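Local coordinates for uncharacterized protein DUF1234 (Pectobacterium atrosepticum SCRI1043, PDB 3BDV) that is of unknown function but adopts the alpha/beta-hydrolase fold and probably acts as a serine hydrolase, at residues 14-26 with 72-84. Residues are numbered along the deposited sequence; the frame is centred on the assembly and turned at random.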
loop_
_atom_site.group_PDB
_atom_site.type_symbol
_atom_site.label_atom_id
_atom_site.label_comp_id
_atom_site.label_asym_id
_atom_site.label_seq_id
_atom_site.Cartn_x
_atom_site.Cartn_y
_atom_site.Cartn_z
ATOM N N VAL A 14 -7.910 -5.765 -14.468
ATOM C CA VAL A 14 -7.774 -4.462 -13.796
ATOM C C VAL A 14 -6.573 -3.708 -14.355
ATOM O O VAL A 14 -6.635 -2.518 -14.580
ATOM C CB VAL A 14 -7.636 -4.640 -12.271
ATOM C CG1 VAL A 14 -7.120 -3.374 -11.572
ATOM C CG2 VAL A 14 -9.001 -5.122 -11.660
ATOM N N SER A 15 -5.483 -4.431 -14.583
ATOM C CA SER A 15 -4.255 -3.835 -15.085
ATOM C C SER A 15 -4.361 -3.260 -16.497
ATOM O O SER A 15 -3.576 -2.410 -16.882
ATOM C CB SER A 15 -3.124 -4.852 -14.980
ATOM O OG SER A 15 -2.829 -5.081 -13.614
ATOM N N GLN A 16 -5.357 -3.668 -17.256
ATOM C CA GLN A 16 -5.606 -3.034 -18.559
ATOM C C GLN A 16 -5.945 -1.542 -18.427
ATOM O O GLN A 16 -5.836 -0.803 -19.409
ATOM C CB GLN A 16 -6.764 -3.695 -19.312
ATOM C CG GLN A 16 -6.760 -5.205 -19.361
ATOM C CD GLN A 16 -5.752 -5.768 -20.318
ATOM O OE1 GLN A 16 -4.572 -5.415 -20.290
ATOM N NE2 GLN A 16 -6.213 -6.672 -21.177
ATOM N N GLN A 17 -6.411 -1.120 -17.245
ATOM C CA GLN A 17 -6.878 0.251 -17.044
ATOM C C GLN A 17 -6.322 1.013 -15.829
ATOM O O GLN A 17 -6.424 2.221 -15.777
ATOM C CB GLN A 17 -8.387 0.253 -16.942
ATOM C CG GLN A 17 -9.111 -0.137 -18.230
ATOM C CD GLN A 17 -10.600 0.146 -18.117
ATOM O OE1 GLN A 17 -11.000 1.277 -17.881
ATOM N NE2 GLN A 17 -11.423 -0.885 -18.265
ATOM N N LEU A 18 -5.786 0.301 -14.839
ATOM C CA LEU A 18 -5.188 0.902 -13.652
ATOM C C LEU A 18 -3.783 0.368 -13.481
ATOM O O LEU A 18 -3.525 -0.775 -13.795
ATOM C CB LEU A 18 -5.965 0.531 -12.384
ATOM C CG LEU A 18 -7.412 0.995 -12.340
ATOM C CD1 LEU A 18 -8.137 0.461 -11.109
ATOM C CD2 LEU A 18 -7.475 2.544 -12.405
ATOM N N THR A 19 -2.904 1.196 -12.935
ATOM C CA THR A 19 -1.537 0.777 -12.702
ATOM C C THR A 19 -1.301 0.632 -11.212
ATOM O O THR A 19 -1.576 1.575 -10.450
ATOM C CB THR A 19 -0.576 1.835 -13.286
ATOM O OG1 THR A 19 -0.708 1.841 -14.709
ATOM C CG2 THR A 19 0.869 1.559 -12.921
HETATM N N MSE A 20 -0.813 -0.522 -10.795
HETATM C CA MSE A 20 -0.439 -0.710 -9.405
HETATM C C MSE A 20 0.963 -0.187 -9.199
HETATM O O MSE A 20 1.862 -0.539 -9.952
HETATM C CB MSE A 20 -0.410 -2.182 -9.045
HETATM C CG MSE A 20 -1.658 -2.939 -9.348
HETATM SE SE MSE A 20 -3.285 -2.234 -8.662
HETATM C CE MSE A 20 -4.405 -3.798 -8.868
ATOM N N VAL A 21 1.151 0.600 -8.144
ATOM C CA VAL A 21 2.477 1.061 -7.729
ATOM C C VAL A 21 2.813 0.532 -6.319
ATOM O O VAL A 21 2.180 0.934 -5.353
ATOM C CB VAL A 21 2.594 2.589 -7.810
ATOM C CG1 VAL A 21 3.994 2.996 -7.421
ATOM C CG2 VAL A 21 2.272 3.084 -9.236
ATOM N N LEU A 22 3.824 -0.341 -6.233
ATOM C CA LEU A 22 4.305 -0.868 -4.967
ATOM C C LEU A 22 5.226 0.117 -4.253
ATOM O O LEU A 22 6.202 0.567 -4.832
ATOM C CB LEU A 22 5.050 -2.193 -5.163
ATOM C CG LEU A 22 4.201 -3.279 -5.789
ATOM C CD1 LEU A 22 5.158 -4.337 -6.392
ATOM C CD2 LEU A 22 3.226 -3.891 -4.740
ATOM N N VAL A 23 4.852 0.495 -3.031
ATOM C CA VAL A 23 5.643 1.383 -2.165
ATOM C C VAL A 23 6.158 0.672 -0.898
ATOM O O VAL A 23 5.453 0.583 0.091
ATOM C CB VAL A 23 4.850 2.629 -1.738
ATOM C CG1 VAL A 23 5.761 3.647 -1.076
ATOM C CG2 VAL A 23 4.112 3.274 -2.980
ATOM N N PRO A 24 7.400 0.162 -0.927
ATOM C CA PRO A 24 7.995 -0.453 0.265
ATOM C C PRO A 24 8.309 0.539 1.362
ATOM O O PRO A 24 8.398 1.753 1.098
ATOM C CB PRO A 24 9.280 -1.116 -0.270
ATOM C CG PRO A 24 9.022 -1.255 -1.758
ATOM C CD PRO A 24 8.276 0.005 -2.104
ATOM N N GLY A 25 8.492 0.005 2.566
ATOM C CA GLY A 25 8.993 0.788 3.675
ATOM C C GLY A 25 10.505 0.707 3.860
ATOM O O GLY A 25 11.252 0.430 2.935
ATOM N N LEU A 26 10.943 0.915 5.104
ATOM C CA LEU A 26 12.366 0.949 5.432
ATOM C C LEU A 26 13.090 -0.320 4.997
ATOM O O LEU A 26 12.593 -1.438 5.215
ATOM C CB LEU A 26 12.537 1.150 6.946
ATOM C CG LEU A 26 13.849 1.775 7.439
ATOM C CD1 LEU A 26 13.899 3.269 7.185
ATOM C CD2 LEU A 26 14.018 1.488 8.934
ATOM N N CYS A 72 3.511 7.511 -15.251
ATOM C CA CYS A 72 2.331 6.657 -15.378
ATOM C C CYS A 72 1.314 7.209 -16.386
ATOM O O CYS A 72 1.009 8.403 -16.397
ATOM C CB CYS A 72 1.652 6.491 -14.036
ATOM S SG CYS A 72 2.604 5.452 -12.923
ATOM N N THR A 73 0.761 6.322 -17.203
ATOM C CA THR A 73 -0.208 6.726 -18.221
ATOM C C THR A 73 -1.662 6.485 -17.777
ATOM O O THR A 73 -2.596 7.032 -18.358
ATOM C CB THR A 73 0.072 5.972 -19.499
ATOM O OG1 THR A 73 0.189 4.576 -19.197
ATOM C CG2 THR A 73 1.377 6.462 -20.109
ATOM N N GLN A 74 -1.855 5.670 -16.748
ATOM C CA GLN A 74 -3.192 5.347 -16.265
ATOM C C GLN A 74 -3.282 5.842 -14.814
ATOM O O GLN A 74 -2.256 6.183 -14.209
ATOM C CB GLN A 74 -3.412 3.832 -16.282
ATOM C CG GLN A 74 -2.962 3.132 -17.532
ATOM C CD GLN A 74 -3.203 1.646 -17.476
ATOM O OE1 GLN A 74 -3.897 1.081 -18.315
ATOM N NE2 GLN A 74 -2.637 1.002 -16.480
ATOM N N PRO A 75 -4.498 5.889 -14.262
ATOM C CA PRO A 75 -4.654 6.135 -12.836
ATOM C C PRO A 75 -3.989 5.019 -12.041
ATOM O O PRO A 75 -4.026 3.854 -12.468
ATOM C CB PRO A 75 -6.150 6.108 -12.635
ATOM C CG PRO A 75 -6.722 6.337 -13.980
ATOM C CD PRO A 75 -5.791 5.644 -14.901
ATOM N N VAL A 76 -3.438 5.376 -10.872
ATOM C CA VAL A 76 -2.608 4.498 -10.099
ATOM C C VAL A 76 -3.314 4.089 -8.806
ATOM O O VAL A 76 -4.074 4.864 -8.232
ATOM C CB VAL A 76 -1.270 5.168 -9.768
ATOM C CG1 VAL A 76 -0.599 4.515 -8.613
ATOM C CG2 VAL A 76 -0.367 5.158 -10.988
ATOM N N ILE A 77 -3.059 2.865 -8.377
ATOM C CA ILE A 77 -3.331 2.475 -6.989
ATOM C C ILE A 77 -2.010 2.335 -6.273
ATOM O O ILE A 77 -1.170 1.538 -6.693
ATOM C CB ILE A 77 -4.126 1.150 -6.890
ATOM C CG1 ILE A 77 -5.508 1.323 -7.534
ATOM C CG2 ILE A 77 -4.256 0.742 -5.432
ATOM C CD1 ILE A 77 -6.346 0.058 -7.674
ATOM N N LEU A 78 -1.795 3.148 -5.236
ATOM C CA LEU A 78 -0.551 3.036 -4.425
ATOM C C LEU A 78 -0.715 1.908 -3.429
ATOM O O LEU A 78 -1.693 1.869 -2.710
ATOM C CB LEU A 78 -0.285 4.333 -3.673
ATOM C CG LEU A 78 0.039 5.563 -4.540
ATOM C CD1 LEU A 78 0.258 6.761 -3.628
ATOM C CD2 LEU A 78 1.230 5.301 -5.472
ATOM N N ILE A 79 0.223 0.976 -3.394
ATOM C CA ILE A 79 0.096 -0.201 -2.477
ATOM C C ILE A 79 1.321 -0.080 -1.552
ATOM O O ILE A 79 2.482 -0.390 -1.916
ATOM C CB ILE A 79 0.072 -1.532 -3.225
ATOM C CG1 ILE A 79 -1.083 -1.637 -4.226
ATOM C CG2 ILE A 79 0.068 -2.712 -2.225
ATOM C CD1 ILE A 79 -1.030 -2.844 -5.164
ATOM N N GLY A 80 1.065 0.438 -0.354
ATOM C CA GLY A 80 2.117 0.757 0.584
ATOM C C GLY A 80 2.288 -0.202 1.758
ATOM O O GLY A 80 1.318 -0.749 2.233
ATOM N N HIS A 81 3.506 -0.318 2.271
ATOM C CA HIS A 81 3.753 -1.072 3.496
ATOM C C HIS A 81 4.439 -0.181 4.522
ATOM O O HIS A 81 5.471 0.412 4.223
ATOM C CB HIS A 81 4.644 -2.307 3.218
ATOM C CG HIS A 81 4.943 -3.145 4.430
ATOM N ND1 HIS A 81 6.221 -3.478 4.821
ATOM C CD2 HIS A 81 4.117 -3.689 5.355
ATOM C CE1 HIS A 81 6.167 -4.205 5.923
ATOM N NE2 HIS A 81 4.895 -4.366 6.260
ATOM N N SER A 82 3.893 -0.115 5.737
ATOM C CA SER A 82 4.590 0.538 6.862
ATOM C C SER A 82 4.936 2.024 6.575
ATOM O O SER A 82 4.044 2.827 6.287
ATOM C CB SER A 82 5.800 -0.303 7.272
ATOM O OG SER A 82 6.211 0.042 8.605
ATOM N N PHE A 83 6.220 2.404 6.598
ATOM C CA PHE A 83 6.574 3.749 6.218
ATOM C C PHE A 83 6.109 4.111 4.804
ATOM O O PHE A 83 5.713 5.248 4.546
ATOM C CB PHE A 83 8.077 3.989 6.381
ATOM C CG PHE A 83 8.463 5.439 6.294
ATOM C CD1 PHE A 83 8.299 6.278 7.385
ATOM C CD2 PHE A 83 9.094 5.936 5.182
ATOM C CE1 PHE A 83 8.697 7.646 7.320
ATOM C CE2 PHE A 83 9.478 7.267 5.106
ATOM C CZ PHE A 83 9.296 8.116 6.187
ATOM N N GLY A 84 6.184 3.152 3.892
ATOM C CA GLY A 84 5.658 3.336 2.546
ATOM C C GLY A 84 4.187 3.697 2.535
ATOM O O GLY A 84 3.764 4.507 1.714
HETATM O O HOH W 1 0.859 3.372 -16.337
HETATM O O HOH W 2 8.462 -2.783 3.081
#
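Thr-19 N bonds to Pro-75 O (2.9 Å) and Thr-19 O accepts from Ile-77 N, which starts a parallel ladder between strands 19-23 and 76-81. Six backbone bonds form it, the last from His-81 N to Val-23 O (3.1 Å).

One side-chain bond secures the N-terminal end of the ladder. Gln-74 NE2 gives its hydrogen to Thr-19 OG1 at 2.7 Å, nearly in its own amide plane. The Gln-74 chain runs extended beyond CG (chi2 180°), which carries the amide across to the threonine. Water 1 bridges the same hydroxyl to Thr-73 N.

Apolar contacts line both faces. Selenomethionine Met-20 bends at chi2 (-53°), laying SE alongside Ile-77, 3.9 Å from CB; helix 174-185 packs over both. On the other face Val-21 CG2 presses tightly on Val-76 CG1 (3.3 Å), and Leu-78 CD2 lies beside Val-21 CB. Helix 58-70 covers this side.

At the C-terminal end Gly-84 has no side chain, and the start of helix 83-93 packs directly on Pro-24 O (3.5 Å from Gly-84 CA). Water 2 links Gly-25 N to His-81 ND1, while His-81 NE2 bonds to His-163 O.

The last ladder bond and water 2 thus tie the strand end to the loop at Pro-24 and Gly-25. This probably helps set the strained turn at Ser-82 (phi 58°), consistent with a nucleophile elbow.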